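Local atomic coordinates of alkaline phosphatase D (Bacillus subtilis, PDB entry 2YEQ), a protein that hydrolyses phosphate esters as a secreted alkaline phosphatase and phosphodiesterase, using an active site that holds iron and calcium. Residues A14-R28 and A241-L253. Residues are numbered along the deposited sequence; the frame is centred on the assembly and turned at random.
Sequences ASGDPLSDSVVLWTR and AYYEHMPLRISSL. With EDO (1,2-ethanediol), chain I.
Arg249 lays its guanidinium between two aliphatic side chains of 14-28: Leu19 CD1 sits 3.6 Å above the centre of one face, and Val24 CG2 lies over the opposite face, toward its rim. The extended chain from CG to NE carries the group into the hairpin turn joining strands 13-16 and 23-28, tying that hairpin to the loop after helix 228-245. There NE and NH2 grip one atom side-on, the carbonyl oxygen of Asp17, with NH2 at 2.8 Å from Asp17 O, while NH2 also donates to Ser22 OG at 2.9 Å. Glu78 forms a salt bridge with NH1. Cutting this side chain back to an alanine is likely to strip Asp17 O and Ser22 OG of these donors, leave Glu78 without this salt-bridge partner, and open a gap between Leu19 and Val24. Pro247, centre of an inverse gamma turn, rests its ring on the paired strands, CB 3.6 Å from Gly16 N and 4.0 Å from Trp26 CB. Trp26, with CG anti to the backbone N (chi1 176°), points NE1 almost straight at the Glu244 carbonyl of helix 228-245, 2.7 Å from NE1 to O and 173° at the hydrogen. Beyond it, Arg28 NH1 donates to His245 NE2, 2.9 Å away, the guanidinium standing nearly perpendicular to the imidazole. His245 ND1 donates to Ala241 O; with NE2 accepting from an arginine, the ring is probably neutral, its proton on ND1, and held against rotation by a bond at each nitrogen.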
loop_
_atom_site.group_PDB
_atom_site.type_symbol
_atom_site.label_atom_id
_atom_site.label_comp_id
_atom_site.label_asym_id
_atom_site.label_seq_id
_atom_site.Cartn_x
_atom_site.Cartn_y
_atom_site.Cartn_z
ATOM N N ALA A 14 -3.908 5.786 15.183
ATOM C CA ALA A 14 -4.310 4.995 14.015
ATOM C C ALA A 14 -5.138 3.835 14.484
ATOM O O ALA A 14 -5.118 3.475 15.669
ATOM C CB ALA A 14 -3.071 4.489 13.197
ATOM N N SER A 15 -5.893 3.259 13.556
ATOM C CA SER A 15 -6.612 2.021 13.812
ATOM C C SER A 15 -6.517 1.107 12.602
ATOM O O SER A 15 -6.246 1.532 11.487
ATOM C CB SER A 15 -8.092 2.280 14.160
ATOM O OG SER A 15 -8.828 2.726 13.020
ATOM N N GLY A 16 -6.768 -0.163 12.817
ATOM C CA GLY A 16 -6.565 -1.093 11.735
ATOM C C GLY A 16 -7.001 -2.507 11.963
ATOM O O GLY A 16 -7.466 -2.886 13.035
ATOM N N ASP A 17 -6.854 -3.283 10.903
ATOM C CA ASP A 17 -7.184 -4.697 10.902
ATOM C C ASP A 17 -8.503 -4.985 11.584
ATOM O O ASP A 17 -8.587 -5.833 12.470
ATOM C CB ASP A 17 -6.031 -5.500 11.519
ATOM C CG ASP A 17 -4.931 -5.790 10.507
ATOM O OD1 ASP A 17 -4.845 -5.047 9.497
ATOM O OD2 ASP A 17 -4.166 -6.767 10.720
ATOM N N PRO A 18 -9.553 -4.311 11.130
ATOM C CA PRO A 18 -10.860 -4.493 11.756
ATOM C C PRO A 18 -11.401 -5.866 11.489
ATOM O O PRO A 18 -11.175 -6.409 10.389
ATOM C CB PRO A 18 -11.738 -3.425 11.069
ATOM C CG PRO A 18 -11.129 -3.222 9.778
ATOM C CD PRO A 18 -9.627 -3.370 10.008
ATOM N N LEU A 19 -12.066 -6.428 12.505
ATOM C CA LEU A 19 -12.888 -7.624 12.386
ATOM C C LEU A 19 -14.313 -7.239 12.828
ATOM O O LEU A 19 -14.583 -6.079 13.122
ATOM C CB LEU A 19 -12.342 -8.760 13.245
ATOM C CG LEU A 19 -10.969 -9.327 12.819
ATOM C CD1 LEU A 19 -10.460 -10.347 13.828
ATOM C CD2 LEU A 19 -11.011 -9.908 11.408
ATOM N N SER A 20 -15.230 -8.195 12.884
ATOM C CA SER A 20 -16.620 -7.849 13.207
ATOM C C SER A 20 -16.824 -7.488 14.674
ATOM O O SER A 20 -17.807 -6.846 15.006
ATOM C CB SER A 20 -17.590 -8.955 12.765
ATOM O OG SER A 20 -17.402 -10.130 13.495
ATOM N N ASP A 21 -15.898 -7.867 15.545
ATOM C CA ASP A 21 -16.055 -7.627 16.982
ATOM C C ASP A 21 -14.862 -6.925 17.649
ATOM O O ASP A 21 -14.800 -6.852 18.878
ATOM C CB ASP A 21 -16.278 -8.969 17.684
ATOM C CG ASP A 21 -15.031 -9.850 17.668
ATOM O OD1 ASP A 21 -14.285 -9.830 16.659
ATOM O OD2 ASP A 21 -14.777 -10.547 18.673
ATOM N N SER A 22 -13.909 -6.449 16.857
ATOM C CA SER A 22 -12.684 -5.855 17.400
ATOM C C SER A 22 -11.971 -5.082 16.331
ATOM O O SER A 22 -12.266 -5.235 15.137
ATOM C CB SER A 22 -11.740 -6.929 17.943
ATOM O OG SER A 22 -11.322 -7.814 16.926
ATOM N N VAL A 23 -11.020 -4.259 16.768
ATOM C CA VAL A 23 -10.189 -3.480 15.877
ATOM C C VAL A 23 -8.870 -3.217 16.608
ATOM O O VAL A 23 -8.832 -3.229 17.838
ATOM C CB VAL A 23 -10.877 -2.152 15.513
ATOM C CG1 VAL A 23 -11.048 -1.262 16.765
ATOM C CG2 VAL A 23 -10.083 -1.414 14.430
ATOM N N VAL A 24 -7.793 -3.011 15.864
ATOM C CA VAL A 24 -6.519 -2.622 16.470
ATOM C C VAL A 24 -6.489 -1.102 16.607
ATOM O O VAL A 24 -6.837 -0.371 15.663
ATOM C CB VAL A 24 -5.304 -3.085 15.642
ATOM C CG1 VAL A 24 -4.011 -2.562 16.268
ATOM C CG2 VAL A 24 -5.258 -4.618 15.536
ATOM N N LEU A 25 -6.072 -0.637 17.778
ATOM C CA LEU A 25 -5.805 0.774 18.032
ATOM C C LEU A 25 -4.305 0.956 18.210
ATOM O O LEU A 25 -3.669 0.173 18.903
ATOM C CB LEU A 25 -6.534 1.232 19.299
ATOM C CG LEU A 25 -8.012 0.852 19.459
ATOM C CD1 LEU A 25 -8.548 1.385 20.806
ATOM C CD2 LEU A 25 -8.844 1.385 18.290
ATOM N N TRP A 26 -3.757 2.016 17.627
ATOM C CA TRP A 26 -2.335 2.257 17.625
ATOM C C TRP A 26 -2.017 3.680 18.062
ATOM O O TRP A 26 -2.716 4.634 17.708
ATOM C CB TRP A 26 -1.758 2.032 16.214
ATOM C CG TRP A 26 -0.296 2.361 16.093
ATOM C CD1 TRP A 26 0.753 1.498 16.248
ATOM C CD2 TRP A 26 0.284 3.645 15.803
ATOM N NE1 TRP A 26 1.941 2.168 16.088
ATOM C CE2 TRP A 26 1.687 3.482 15.819
ATOM C CE3 TRP A 26 -0.244 4.922 15.546
ATOM C CZ2 TRP A 26 2.563 4.527 15.574
ATOM C CZ3 TRP A 26 0.644 5.974 15.334
ATOM C CH2 TRP A 26 2.034 5.761 15.339
ATOM N N THR A 27 -0.939 3.808 18.826
ATOM C CA THR A 27 -0.236 5.066 18.910
ATOM C C THR A 27 1.216 4.777 19.288
ATOM O O THR A 27 1.613 3.612 19.397
ATOM C CB THR A 27 -0.913 6.041 19.891
ATOM O OG1 THR A 27 -0.372 7.348 19.673
ATOM C CG2 THR A 27 -0.749 5.586 21.361
ATOM N N ARG A 28 1.987 5.837 19.456
ATOM C CA ARG A 28 3.373 5.746 19.863
ATOM C C ARG A 28 3.692 6.999 20.676
ATOM O O ARG A 28 3.335 8.141 20.274
ATOM C CB ARG A 28 4.312 5.663 18.655
ATOM C CG ARG A 28 5.827 5.636 19.066
ATOM C CD ARG A 28 6.792 5.390 17.931
ATOM N NE ARG A 28 8.127 5.654 18.456
ATOM C CZ ARG A 28 9.160 6.147 17.797
ATOM N NH1 ARG A 28 9.115 6.389 16.499
ATOM N NH2 ARG A 28 10.292 6.374 18.474
ATOM N N ALA A 241 10.464 -2.097 12.831
ATOM C CA ALA A 241 10.045 -0.682 12.776
ATOM C C ALA A 241 8.669 -0.536 12.127
ATOM O O ALA A 241 7.864 0.315 12.544
ATOM C CB ALA A 241 11.036 0.161 12.036
ATOM N N TYR A 242 8.390 -1.380 11.131
ATOM C CA TYR A 242 7.084 -1.370 10.470
ATOM C C TYR A 242 5.996 -1.794 11.442
ATOM O O TYR A 242 5.004 -1.101 11.612
ATOM C CB TYR A 242 7.112 -2.292 9.258
ATOM C CG TYR A 242 5.901 -2.228 8.359
ATOM C CD1 TYR A 242 5.830 -1.313 7.334
ATOM C CD2 TYR A 242 4.861 -3.133 8.500
ATOM C CE1 TYR A 242 4.704 -1.259 6.485
ATOM C CE2 TYR A 242 3.758 -3.107 7.647
ATOM C CZ TYR A 242 3.699 -2.180 6.646
ATOM O OH TYR A 242 2.607 -2.178 5.806
ATOM N N TYR A 243 6.195 -2.929 12.109
ATOM C CA TYR A 243 5.289 -3.360 13.136
ATOM C C TYR A 243 5.037 -2.240 14.167
ATOM O O TYR A 243 3.885 -1.967 14.507
ATOM C CB TYR A 243 5.773 -4.634 13.861
ATOM C CG TYR A 243 4.887 -4.976 15.025
ATOM C CD1 TYR A 243 3.682 -5.659 14.834
ATOM C CD2 TYR A 243 5.192 -4.540 16.317
ATOM C CE1 TYR A 243 2.840 -5.935 15.890
ATOM C CE2 TYR A 243 4.349 -4.806 17.373
ATOM C CZ TYR A 243 3.164 -5.506 17.158
ATOM O OH TYR A 243 2.317 -5.784 18.216
ATOM N N GLU A 244 6.115 -1.650 14.686
ATOM C CA GLU A 244 6.017 -0.629 15.734
ATOM C C GLU A 244 5.128 0.534 15.273
ATOM O O GLU A 244 4.483 1.157 16.090
ATOM C CB GLU A 244 7.412 -0.131 16.146
ATOM C CG GLU A 244 8.202 -1.199 16.926
ATOM C CD GLU A 244 9.666 -0.911 17.124
ATOM O OE1 GLU A 244 10.193 0.004 16.461
ATOM O OE2 GLU A 244 10.301 -1.641 17.949
ATOM N N HIS A 245 5.100 0.825 13.975
ATOM C CA HIS A 245 4.374 1.988 13.483
ATOM C C HIS A 245 3.048 1.689 12.787
ATOM O O HIS A 245 2.392 2.602 12.321
ATOM C CB HIS A 245 5.271 2.848 12.595
ATOM C CG HIS A 245 6.374 3.500 13.358
ATOM N ND1 HIS A 245 7.533 2.834 13.690
ATOM C CD2 HIS A 245 6.459 4.727 13.927
ATOM C CE1 HIS A 245 8.293 3.635 14.419
ATOM N NE2 HIS A 245 7.666 4.786 14.572
ATOM N N MET A 246 2.639 0.432 12.751
ATOM C CA MET A 246 1.431 0.053 12.008
ATOM C C MET A 246 0.400 -0.625 12.885
ATOM O O MET A 246 0.745 -1.406 13.781
ATOM C CB MET A 246 1.802 -0.880 10.856
ATOM C CG MET A 246 2.566 -0.230 9.745
ATOM S SD MET A 246 1.673 1.157 8.991
ATOM C CE MET A 246 2.754 1.696 7.722
ATOM N N PRO A 247 -0.883 -0.390 12.600
ATOM C CA PRO A 247 -1.960 -0.961 13.418
ATOM C C PRO A 247 -2.260 -2.411 13.033
ATOM O O PRO A 247 -3.297 -2.711 12.437
ATOM C CB PRO A 247 -3.146 -0.053 13.109
ATOM C CG PRO A 247 -2.934 0.328 11.702
ATOM C CD PRO A 247 -1.423 0.497 11.558
ATOM N N LEU A 248 -1.344 -3.293 13.410
ATOM C CA LEU A 248 -1.407 -4.727 13.130
ATOM C C LEU A 248 -1.735 -5.524 14.376
ATOM O O LEU A 248 -1.467 -5.098 15.490
ATOM C CB LEU A 248 -0.047 -5.170 12.580
ATOM C CG LEU A 248 0.386 -4.502 11.266
ATOM C CD1 LEU A 248 1.795 -4.914 10.864
ATOM C CD2 LEU A 248 -0.568 -4.814 10.101
ATOM N N ARG A 249 -2.281 -6.714 14.191
ATOM C CA ARG A 249 -2.559 -7.623 15.306
ATOM C C ARG A 249 -1.301 -8.362 15.763
ATOM O O ARG A 249 -0.295 -8.327 15.086
ATOM C CB ARG A 249 -3.658 -8.604 14.910
ATOM C CG ARG A 249 -4.979 -7.896 14.767
ATOM C CD ARG A 249 -6.107 -8.802 14.429
ATOM N NE ARG A 249 -7.341 -8.024 14.255
ATOM C CZ ARG A 249 -8.237 -7.771 15.206
ATOM N NH1 ARG A 249 -8.083 -8.212 16.441
ATOM N NH2 ARG A 249 -9.314 -7.060 14.918
ATOM N N ILE A 250 -1.371 -9.003 16.924
ATOM C CA ILE A 250 -0.186 -9.595 17.566
ATOM C C ILE A 250 0.431 -10.774 16.746
ATOM O O ILE A 250 1.640 -11.028 16.801
ATOM C CB ILE A 250 -0.506 -10.006 19.040
ATOM C CG1 ILE A 250 0.798 -10.224 19.839
ATOM C CG2 ILE A 250 -1.431 -11.221 19.083
ATOM C CD1 ILE A 250 1.675 -8.968 19.935
ATOM N N SER A 251 -0.384 -11.432 15.931
ATOM C CA SER A 251 0.118 -12.491 15.066
ATOM C C SER A 251 1.052 -11.953 13.977
ATOM O O SER A 251 1.765 -12.726 13.358
ATOM C CB SER A 251 -1.050 -13.255 14.446
ATOM O OG SER A 251 -1.879 -12.337 13.744
ATOM N N SER A 252 1.057 -10.635 13.768
ATOM C CA SER A 252 2.023 -9.986 12.902
ATOM C C SER A 252 3.302 -9.521 13.630
ATOM O O SER A 252 4.139 -8.907 13.002
ATOM C CB SER A 252 1.385 -8.787 12.144
ATOM O OG SER A 252 0.445 -9.198 11.161
ATOM N N LEU A 253 3.474 -9.805 14.921
ATOM C CA LEU A 253 4.739 -9.461 15.611
ATOM C C LEU A 253 5.907 -10.177 14.911
ATOM O O LEU A 253 5.829 -11.372 14.676
ATOM C CB LEU A 253 4.686 -9.880 17.093
ATOM C CG LEU A 253 5.857 -9.499 18.021
ATOM C CD1 LEU A 253 5.848 -7.994 18.274
ATOM C CD2 LEU A 253 5.811 -10.273 19.364
HETATM C C1 EDO I . -7.536 -9.158 10.729
HETATM O O1 EDO I . -8.280 -8.062 10.175
HETATM C C2 EDO I . -6.143 -9.208 10.121
HETATM O O2 EDO I . -5.154 -9.265 11.151
HETATM O O HOH W 1 -2.237 -8.187 11.639
#